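Local coordinates for protein thioredoxin Reductase (Burkholderia cenocepacia, PDB 4F82) that probably reduces hydrogen peroxide and organic hydroperoxides to water and alcohols as a thiol-dependent peroxiredoxin of the Prx5 subfamily, at residues L16-F22 / P36-R42; G54-T60 / M135-R141; Q66-Y71 / F162-A167. All blocks are in the same frame, centred on the assembly; numbering follows the deposited sequence.

The three contacts lie in one thioredoxin-like domain. Contact 1 closes first along the chain, pairing strand 20-25 with strand 35-40 in a hairpin at the sheet's margin. Contacts 2 and 3 interlock in sequence, since 54-60 and 66-71 precede 135-141 and 162-167. The centres of contacts 1 and 2 are about 18 Å apart and both reach the mixed sheet and the second subunit. Contact 3 is on the opposite side of the chain's centre from contact 1, about 23 Å away between centres, but touches contact 2, where Arg141 meets His67 and Phe162. Contacts 2 and 3 thus both build the surroundings of Cys63, the predicted peroxidatic cysteine.

Contact 1: L16-F22 / P36-R42; sequences LPDAQLF and PNACSVR
Asp18 sets its carboxylate against the start of helix 41-45, where OD1 takes two hydrogen bonds. In the conformer described here, Ser40 OG donates to Asp18 OD1 at 2.8 Å on the syn lone pair, while Arg42 N arrives from above the carboxylate plane in an almost straight bond (178°) to the same oxygen. With chi1 at -153°, the Asp18 carboxylate swings roughly opposite the backbone N, toward this helix end. Ser40 is the N-cap and its OG also caps Asp43 N, so Asp18 probably helps to place the capping hydroxyl. The Arg42 guanidinium, turned 87° from that carboxylate, passes it by: a bend at chi3 brings NH1 to Leu16 O, on a lone pair in the carbonyl plane, at 2.7 Å. Arg42 NH1 also bonds Gly149 O.

Strands 20-25 and 35-40 form an antiparallel beta hairpin. Leu21 and Cys39 are its hydrogen-bonded pair here, with Leu21 N 2.9 Å from Cys39 O and Cys39 N 2.8 Å from Leu21 O; Gln20-Ser40 and Phe22-Ala38 are the non-hydrogen-bonded pairs on the other face. There Ala38 CB sits over one face of the Phe22 ring, 4.0 Å from its centroid and displaced toward the rim, and also meets the amide end of Gln20. Val41 spreads its two methyls on the Leu21 side: CG1 touches Leu16 CD2 at 3.6 Å, the side chains crossing at about a right angle, and CG2 packs on Leu21 CD1. Phe120 of helix 119-124 covers Ala19 and Val41, while Ala132 and Gly134 of the second subunit pack on Gln20 and Phe22.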
loop_
_atom_site.group_PDB
_atom_site.type_symbol
_atom_site.label_atom_id
_atom_site.label_comp_id
_atom_site.label_asym_id
_atom_site.label_seq_id
_atom_site.Cartn_x
_atom_site.Cartn_y
_atom_site.Cartn_z
ATOM N N LEU A 16 12.059 22.608 3.708
ATOM C CA LEU A 16 11.204 21.429 3.543
ATOM C C LEU A 16 9.728 21.866 3.400
ATOM O O LEU A 16 9.233 22.669 4.211
ATOM C CB LEU A 16 11.392 20.526 4.774
ATOM C CG LEU A 16 11.064 19.048 4.769
ATOM C CD1 LEU A 16 11.910 18.368 3.687
ATOM C CD2 LEU A 16 11.313 18.420 6.174
ATOM N N PRO A 17 9.023 21.391 2.353
ATOM C CA PRO A 17 7.597 21.749 2.233
ATOM C C PRO A 17 6.742 21.081 3.305
ATOM O O PRO A 17 7.126 20.022 3.842
ATOM C CB PRO A 17 7.203 21.220 0.848
ATOM C CG PRO A 17 8.198 20.102 0.576
ATOM C CD PRO A 17 9.494 20.607 1.201
ATOM N N ASP A 18 5.620 21.705 3.659
ATOM C CA ASP A 18 4.723 21.071 4.626
ATOM C C ASP A 18 3.918 20.039 3.865
ATOM O O ASP A 18 3.766 20.165 2.644
ATOM C CB ASP A 18 3.772 22.078 5.279
ATOM C CG ASP A 18 3.310 21.641 6.673
ATOM O OD1 ASP A 18 3.751 20.579 7.187
ATOM O OD2 ASP A 18 2.510 22.384 7.292
ATOM N N ALA A 19 3.438 19.027 4.591
ATOM C CA ALA A 19 2.479 18.033 4.085
ATOM C C ALA A 19 1.887 17.316 5.276
ATOM O O ALA A 19 2.406 17.425 6.394
ATOM C CB ALA A 19 3.171 17.018 3.159
ATOM N N GLN A 20 0.788 16.585 5.064
ATOM C CA GLN A 20 0.244 15.794 6.144
ATOM C C GLN A 20 0.659 14.333 5.989
ATOM O O GLN A 20 0.369 13.687 4.982
ATOM C CB GLN A 20 -1.298 15.962 6.266
ATOM C CG GLN A 20 -1.938 15.060 7.320
ATOM C CD GLN A 20 -3.442 15.307 7.438
ATOM O OE1 GLN A 20 -4.243 14.713 6.707
ATOM N NE2 GLN A 20 -3.824 16.183 8.357
ATOM N N LEU A 21 1.335 13.816 7.008
ATOM C CA LEU A 21 1.749 12.421 7.022
ATOM C C LEU A 21 0.985 11.741 8.151
ATOM O O LEU A 21 0.422 12.414 9.010
ATOM C CB LEU A 21 3.257 12.313 7.276
ATOM C CG LEU A 21 4.224 12.859 6.214
ATOM C CD1 LEU A 21 5.707 12.663 6.596
ATOM C CD2 LEU A 21 3.939 12.210 4.889
ATOM N N PHE A 22 0.954 10.419 8.137
ATOM C CA PHE A 22 0.376 9.639 9.226
ATOM C C PHE A 22 1.385 8.615 9.765
ATOM O O PHE A 22 2.095 7.920 9.002
ATOM C CB PHE A 22 -0.902 8.865 8.749
ATOM C CG PHE A 22 -2.103 9.738 8.418
ATOM C CD1 PHE A 22 -3.225 9.752 9.248
ATOM C CD2 PHE A 22 -2.139 10.505 7.253
ATOM C CE1 PHE A 22 -4.347 10.566 8.940
ATOM C CE2 PHE A 22 -3.281 11.325 6.939
ATOM C CZ PHE A 22 -4.370 11.340 7.764
ATOM N N PRO A 36 -3.636 5.160 13.246
ATOM C CA PRO A 36 -3.056 6.248 12.452
ATOM C C PRO A 36 -3.233 7.630 13.099
ATOM O O PRO A 36 -4.319 7.987 13.582
ATOM C CB PRO A 36 -3.826 6.153 11.129
ATOM C CG PRO A 36 -5.148 5.530 11.513
ATOM C CD PRO A 36 -4.769 4.516 12.547
ATOM N N ASN A 37 -2.136 8.375 13.165
ATOM C CA ASN A 37 -2.157 9.734 13.681
ATOM C C ASN A 37 -1.633 10.691 12.616
ATOM O O ASN A 37 -0.524 10.512 12.118
ATOM C CB ASN A 37 -1.292 9.832 14.930
ATOM C CG ASN A 37 -1.958 9.248 16.152
ATOM O OD1 ASN A 37 -2.324 9.967 17.082
ATOM N ND2 ASN A 37 -2.108 7.938 16.165
ATOM N N ALA A 38 -2.401 11.725 12.283
ATOM C CA ALA A 38 -1.951 12.712 11.285
ATOM C C ALA A 38 -0.936 13.646 11.925
ATOM O O ALA A 38 -1.068 13.975 13.093
ATOM C CB ALA A 38 -3.127 13.531 10.798
ATOM N N CYS A 39 0.063 14.093 11.168
ATOM C CA CYS A 39 0.964 15.099 11.699
ATOM C C CYS A 39 1.540 15.896 10.547
ATOM O O CYS A 39 1.620 15.407 9.429
ATOM C CB CYS A 39 2.084 14.446 12.492
ATOM S SG CYS A 39 2.951 13.288 11.441
ATOM N N SER A 40 1.917 17.133 10.857
ATOM C CA SER A 40 2.448 18.091 9.883
ATOM C C SER A 40 3.950 17.881 9.759
ATOM O O SER A 40 4.638 17.758 10.769
ATOM C CB SER A 40 2.144 19.530 10.339
ATOM O OG SER A 40 3.100 20.471 9.858
ATOM N N VAL A 41 4.464 17.837 8.531
ATOM C CA VAL A 41 5.911 17.682 8.335
ATOM C C VAL A 41 6.687 18.843 8.995
ATOM O O VAL A 41 7.663 18.625 9.728
ATOM C CB VAL A 41 6.257 17.595 6.837
ATOM C CG1 VAL A 41 7.782 17.674 6.602
ATOM C CG2 VAL A 41 5.729 16.275 6.263
ATOM N N ARG A 42 6.273 20.078 8.732
ATOM C CA ARG A 42 7.049 21.187 9.226
ATOM C C ARG A 42 6.917 21.237 10.741
ATOM O O ARG A 42 7.919 21.431 11.437
ATOM C CB ARG A 42 6.673 22.498 8.511
ATOM C CG ARG A 42 7.193 22.482 7.063
ATOM C CD ARG A 42 7.286 23.862 6.416
ATOM N NE ARG A 42 8.104 24.813 7.175
ATOM C CZ ARG A 42 9.433 24.915 7.089
ATOM N NH1 ARG A 42 10.134 24.098 6.293
ATOM N NH2 ARG A 42 10.072 25.834 7.806
#

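Contact 2: G54-T60 / M135-R141; sequences GLPGAFT and MGIRSLR
A single carbonyl oxygen, Pro56 O, nestles against the whole inner curve of Arg138: CB, CG and CD all lie 3.5 Å from it, and NH1 closes the curve with a hydrogen bond of 3.0 Å to Pro56 O. The bend at chi2 (-61°) folds the chain back over this oxygen, which NH1 meets on a lone pair in the carbonyl plane. NH1 also reaches water 2, near the guanidinium plane, and that water donates to Ala58 O. NE has a weak bond to Met135 O, and NH2 forms a salt bridge with Asp93 of the second subunit, so several partners fix the rotation of the flat group. Met135 CB rests over one face of the guanidinium, while its CE, after a bend at chi3, touches Pro56 O at 3.5 Å and Pro56 CB at 4.1 Å.

Farther along, the Pro56 ring meets Arg141 at about a right angle, its CD lying over one guanidinium face, 3.8 Å from Arg141 NH2. Leu55 CB approaches Arg141 NH1 at 3.7 Å, and the guanidinium continues to His67. Water 1 gives to Leu55 O and, weakly, to Pro56 O while accepting from Ser139 N; it joins the two backbones by a water-mediated bridge. Thr60 OG1 donates to Gly57 O within a type II turn.

Thr60 and Pro56 lie beside Cys63, and Arg141 also packs on it. Pro56, Thr60 and Cys63 match the PxxxTxxC motif of peroxiredoxins, and Arg141 is placed as the arginine of their peroxidatic site, consistent with the predicted role of Cys63.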
loop_
_atom_site.group_PDB
_atom_site.type_symbol
_atom_site.label_atom_id
_atom_site.label_comp_id
_atom_site.label_asym_id
_atom_site.label_seq_id
_atom_site.Cartn_x
_atom_site.Cartn_y
_atom_site.Cartn_z
ATOM N N GLY A 54 13.321 8.144 1.954
ATOM C CA GLY A 54 12.113 7.741 1.282
ATOM C C GLY A 54 12.453 6.533 0.429
ATOM O O GLY A 54 13.587 6.366 -0.042
ATOM N N LEU A 55 11.464 5.689 0.200
ATOM C CA LEU A 55 11.705 4.485 -0.611
ATOM C C LEU A 55 10.381 4.117 -1.301
ATOM O O LEU A 55 9.324 4.648 -0.934
ATOM C CB LEU A 55 12.252 3.356 0.292
ATOM C CG LEU A 55 11.662 3.077 1.678
ATOM C CD1 LEU A 55 10.199 2.521 1.618
ATOM C CD2 LEU A 55 12.553 2.116 2.449
ATOM N N PRO A 56 10.431 3.238 -2.317
ATOM C CA PRO A 56 9.265 2.962 -3.162
ATOM C C PRO A 56 8.079 2.202 -2.542
ATOM O O PRO A 56 6.956 2.421 -2.995
ATOM C CB PRO A 56 9.862 2.135 -4.312
ATOM C CG PRO A 56 11.284 2.584 -4.399
ATOM C CD PRO A 56 11.680 2.768 -2.945
ATOM N N GLY A 57 8.303 1.307 -1.581
ATOM C CA GLY A 57 7.157 0.635 -1.001
ATOM C C GLY A 57 7.410 -0.279 0.180
ATOM O O GLY A 57 8.384 -1.066 0.189
ATOM N N ALA A 58 6.503 -0.212 1.162
ATOM C CA ALA A 58 6.522 -1.181 2.259
ATOM C C ALA A 58 6.439 -2.610 1.705
ATOM O O ALA A 58 5.805 -2.856 0.663
ATOM C CB ALA A 58 5.366 -0.917 3.234
ATOM N N PHE A 59 7.079 -3.544 2.418
ATOM C CA PHE A 59 7.072 -4.971 2.098
ATOM C C PHE A 59 7.809 -5.404 0.818
ATOM O O PHE A 59 7.720 -6.559 0.426
ATOM C CB PHE A 59 5.639 -5.505 2.122
ATOM C CG PHE A 59 5.044 -5.559 3.527
ATOM C CD1 PHE A 59 5.353 -6.613 4.388
ATOM C CD2 PHE A 59 4.200 -4.556 3.987
ATOM C CE1 PHE A 59 4.826 -6.668 5.670
ATOM C CE2 PHE A 59 3.659 -4.610 5.274
ATOM C CZ PHE A 59 3.975 -5.667 6.116
ATOM N N THR A 60 8.520 -4.491 0.165
ATOM C CA THR A 60 9.267 -4.843 -1.053
ATOM C C THR A 60 10.713 -5.263 -0.709
ATOM O O THR A 60 11.217 -4.957 0.376
ATOM C CB THR A 60 9.203 -3.700 -2.155
ATOM O OG1 THR A 60 9.843 -2.507 -1.678
ATOM C CG2 THR A 60 7.771 -3.385 -2.533
ATOM N N MET A 135 2.473 -0.892 -8.977
ATOM C CA MET A 135 2.556 -0.080 -7.767
ATOM C C MET A 135 2.088 1.363 -7.956
ATOM O O MET A 135 2.099 2.164 -6.984
ATOM C CB MET A 135 4.004 -0.064 -7.252
ATOM C CG MET A 135 4.467 -1.361 -6.582
ATOM S SD MET A 135 6.278 -1.492 -6.521
ATOM C CE MET A 135 6.675 -0.317 -5.200
ATOM N N GLY A 136 1.755 1.725 -9.202
ATOM C CA GLY A 136 1.361 3.103 -9.511
ATOM C C GLY A 136 2.411 4.110 -9.105
ATOM O O GLY A 136 3.606 3.786 -9.123
ATOM N N ILE A 137 1.973 5.323 -8.721
ATOM C CA ILE A 137 2.896 6.409 -8.383
ATOM C C ILE A 137 3.435 6.220 -6.973
ATOM O O ILE A 137 2.662 6.082 -6.020
ATOM C CB ILE A 137 2.197 7.787 -8.505
ATOM C CG1 ILE A 137 1.542 7.945 -9.902
ATOM C CG2 ILE A 137 3.171 8.948 -8.210
ATOM C CD1 ILE A 137 2.446 7.672 -11.125
ATOM N N ARG A 138 4.763 6.257 -6.832
ATOM C CA ARG A 138 5.442 5.975 -5.568
ATOM C C ARG A 138 6.617 6.948 -5.380
ATOM O O ARG A 138 6.835 7.863 -6.203
ATOM C CB ARG A 138 5.978 4.523 -5.593
ATOM C CG ARG A 138 4.908 3.421 -5.663
ATOM C CD ARG A 138 3.971 3.466 -4.429
ATOM N NE ARG A 138 3.023 2.345 -4.446
ATOM C CZ ARG A 138 3.167 1.258 -3.697
ATOM N NH1 ARG A 138 4.229 1.153 -2.896
ATOM N NH2 ARG A 138 2.262 0.279 -3.755
ATOM N N SER A 139 7.403 6.758 -4.337
ATOM C CA SER A 139 8.567 7.651 -4.134
ATOM C C SER A 139 9.831 7.114 -4.814
ATOM O O SER A 139 10.022 5.898 -4.913
ATOM C CB SER A 139 8.841 7.824 -2.632
ATOM O OG SER A 139 9.883 8.786 -2.409
ATOM N N LEU A 140 10.700 8.016 -5.292
ATOM C CA LEU A 140 12.087 7.644 -5.579
ATOM C C LEU A 140 12.698 7.209 -4.268
ATOM O O LEU A 140 12.177 7.579 -3.164
ATOM C CB LEU A 140 12.894 8.838 -6.159
ATOM C CG LEU A 140 12.499 9.227 -7.583
ATOM C CD1 LEU A 140 13.079 10.572 -7.958
ATOM C CD2 LEU A 140 12.949 8.134 -8.571
ATOM N N ARG A 141 13.813 6.488 -4.360
ATOM C CA ARG A 141 14.590 6.179 -3.156
ATOM C C ARG A 141 15.584 7.328 -2.859
ATOM O O ARG A 141 16.359 7.721 -3.743
ATOM C CB ARG A 141 15.344 4.849 -3.333
ATOM C CG ARG A 141 15.828 4.247 -1.987
ATOM C CD ARG A 141 16.692 2.985 -2.201
ATOM N NE ARG A 141 15.948 1.955 -2.925
ATOM C CZ ARG A 141 15.104 1.074 -2.378
ATOM N NH1 ARG A 141 14.846 1.097 -1.067
ATOM N NH2 ARG A 141 14.487 0.189 -3.159
HETATM O O HOH W 1 6.991 5.108 -2.024
HETATM O O HOH W 2 4.204 -1.177 -0.933
#

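Contact 3: Q66-Y71 / F162-A167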
loop_
_atom_site.group_PDB
_atom_site.type_symbol
_atom_site.label_atom_id
_atom_site.label_comp_id
_atom_site.label_asym_id
_atom_site.label_seq_id
_atom_site.Cartn_x
_atom_site.Cartn_y
_atom_site.Cartn_z
ATOM N N GLN A 66 17.251 -4.621 3.203
ATOM C CA GLN A 66 18.453 -3.786 3.223
ATOM C C GLN A 66 18.237 -2.356 3.739
ATOM O O GLN A 66 18.936 -1.892 4.652
ATOM C CB GLN A 66 18.993 -3.674 1.807
ATOM C CG GLN A 66 20.018 -4.695 1.423
ATOM C CD GLN A 66 20.925 -4.111 0.367
ATOM O OE1 GLN A 66 20.589 -4.156 -0.809
ATOM N NE2 GLN A 66 22.048 -3.498 0.785
ATOM N N HIS A 67 17.326 -1.632 3.106
ATOM C CA HIS A 67 17.222 -0.195 3.356
ATOM C C HIS A 67 16.763 0.196 4.785
ATOM O O HIS A 67 17.481 0.942 5.463
ATOM C CB HIS A 67 16.399 0.515 2.266
ATOM C CG HIS A 67 16.715 1.969 2.140
ATOM N ND1 HIS A 67 16.090 2.794 1.227
ATOM C CD2 HIS A 67 17.594 2.747 2.825
ATOM C CE1 HIS A 67 16.592 4.019 1.338
ATOM N NE2 HIS A 67 17.504 4.018 2.297
ATOM N N VAL A 68 15.608 -0.308 5.248
ATOM C CA VAL A 68 15.142 -0.043 6.605
ATOM C C VAL A 68 16.049 -0.699 7.671
ATOM O O VAL A 68 16.367 -0.064 8.699
ATOM C CB VAL A 68 13.622 -0.430 6.796
ATOM C CG1 VAL A 68 13.158 -0.181 8.223
ATOM C CG2 VAL A 68 12.767 0.391 5.872
ATOM N N PRO A 69 16.494 -1.951 7.438
ATOM C CA PRO A 69 17.331 -2.530 8.502
ATOM C C PRO A 69 18.666 -1.794 8.714
ATOM O O PRO A 69 19.094 -1.682 9.862
ATOM C CB PRO A 69 17.552 -3.963 8.048
ATOM C CG PRO A 69 16.296 -4.276 7.256
ATOM C CD PRO A 69 16.000 -2.986 6.505
ATOM N N GLY A 70 19.281 -1.262 7.658
ATOM C CA GLY A 70 20.479 -0.444 7.830
ATOM C C GLY A 70 20.201 0.739 8.774
ATOM O O GLY A 70 21.021 1.074 9.633
ATOM N N TYR A 71 19.041 1.373 8.634
ATOM C CA TYR A 71 18.742 2.469 9.563
ATOM C C TYR A 71 18.451 2.005 10.997
ATOM O O TYR A 71 18.907 2.629 11.948
ATOM C CB TYR A 71 17.652 3.379 8.995
ATOM C CG TYR A 71 18.215 4.292 7.924
ATOM C CD1 TYR A 71 18.895 5.468 8.284
ATOM C CD2 TYR A 71 18.105 3.967 6.561
ATOM C CE1 TYR A 71 19.440 6.313 7.318
ATOM C CE2 TYR A 71 18.654 4.819 5.569
ATOM C CZ TYR A 71 19.329 5.972 5.968
ATOM O OH TYR A 71 19.865 6.849 5.027
ATOM N N PHE A 162 20.716 1.802 -5.464
ATOM C CA PHE A 162 20.821 1.879 -4.002
ATOM C C PHE A 162 22.300 2.029 -3.593
ATOM O O PHE A 162 22.910 1.141 -2.957
ATOM C CB PHE A 162 20.175 0.642 -3.346
ATOM C CG PHE A 162 20.162 0.677 -1.839
ATOM C CD1 PHE A 162 19.780 1.829 -1.152
ATOM C CD2 PHE A 162 20.507 -0.455 -1.104
ATOM C CE1 PHE A 162 19.735 1.856 0.259
ATOM C CE2 PHE A 162 20.463 -0.437 0.288
ATOM C CZ PHE A 162 20.073 0.722 0.973
ATOM N N GLU A 163 22.881 3.158 -3.977
ATOM C CA GLU A 163 24.303 3.402 -3.742
ATOM C C GLU A 163 24.557 4.630 -2.859
ATOM O O GLU A 163 25.686 4.831 -2.396
ATOM C CB GLU A 163 25.063 3.512 -5.076
ATOM N N VAL A 164 23.529 5.437 -2.575
ATOM C CA VAL A 164 23.782 6.691 -1.796
ATOM C C VAL A 164 22.822 6.993 -0.638
ATOM O O VAL A 164 23.081 7.927 0.168
ATOM C CB VAL A 164 23.824 7.937 -2.741
ATOM C CG1 VAL A 164 24.947 7.792 -3.804
ATOM C CG2 VAL A 164 22.426 8.145 -3.443
ATOM N N SER A 165 21.694 6.256 -0.554
ATOM C CA SER A 165 20.639 6.571 0.445
ATOM C C SER A 165 20.651 5.620 1.626
ATOM O O SER A 165 19.809 5.720 2.524
ATOM C CB SER A 165 19.243 6.517 -0.196
ATOM O OG SER A 165 18.996 5.212 -0.770
ATOM N N ASP A 166 21.590 4.682 1.632
ATOM C CA ASP A 166 21.738 3.752 2.751
ATOM C C ASP A 166 22.284 4.474 3.996
ATOM O O ASP A 166 22.934 5.524 3.892
ATOM C CB ASP A 166 22.717 2.648 2.354
ATOM C CG ASP A 166 24.097 3.196 2.036
ATOM O OD1 ASP A 166 24.250 3.890 0.986
ATOM O OD2 ASP A 166 25.025 2.938 2.840
ATOM N N ALA A 167 22.042 3.894 5.162
ATOM C CA ALA A 167 22.428 4.525 6.443
ATOM C C ALA A 167 23.938 4.746 6.540
ATOM O O ALA A 167 24.381 5.824 6.999
ATOM C CB ALA A 167 21.930 3.686 7.629
HETATM O O HOH W 3 20.166 1.603 4.900
#
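The second and third turns of helix 61-80, just past the predicted peroxidatic Cys63, are tied to the loop leading into helix 167-172 through one carbonyl, Ser165 O. His67 NE2 donates to Ser165 O at 2.9 Å. Tyr71 OH donates to Ser165 O at 2.7 Å from the opposite face of the carbonyl plane, and neither donor is on a lone pair. The histidine bond is bent (146°), and Ser165 O is tilted out of the imidazole plane. With NE2 so used and ND1 engaged by Arg141, both nitrogens of the ring have a partner and its rotation is probably fixed.

Phe162 turns an edge to the face of His67 in an edge-to-face pair, the planes 54° apart, with CE1 over the imidazole centre and 3.5 Å from His67 CD2. A chi1 of -176° points the Phe162 ring away from its own backbone N and across to the helix. The other side of the Phe162 rim, CE2 and CD2, meets the Gln66 amide, whose NE2 comes within 3.5 Å of Phe162 CE2, the planes being nearly perpendicular. Ala167 lies flat over one face of the Tyr71 ring, CB above its centre, 3.5 Å from the centroid, in a CH-pi contact, and CA over the rim near CZ; the same methyl, Ala167 CB, lies 3.4 Å from Gly70 O. Water 3 links His67 O to Ala167 N.

Asp166 caps the following helix 167-172, and Ser165 OG is held by Glu157. Helix 61-80 packs on strand 49-55, where Tyr71 stacks on Phe53, and Tyr71 and Ser165 touch Ala143 of strand 137-147, whose Arg141 makes a cation-pi contact with Phe162.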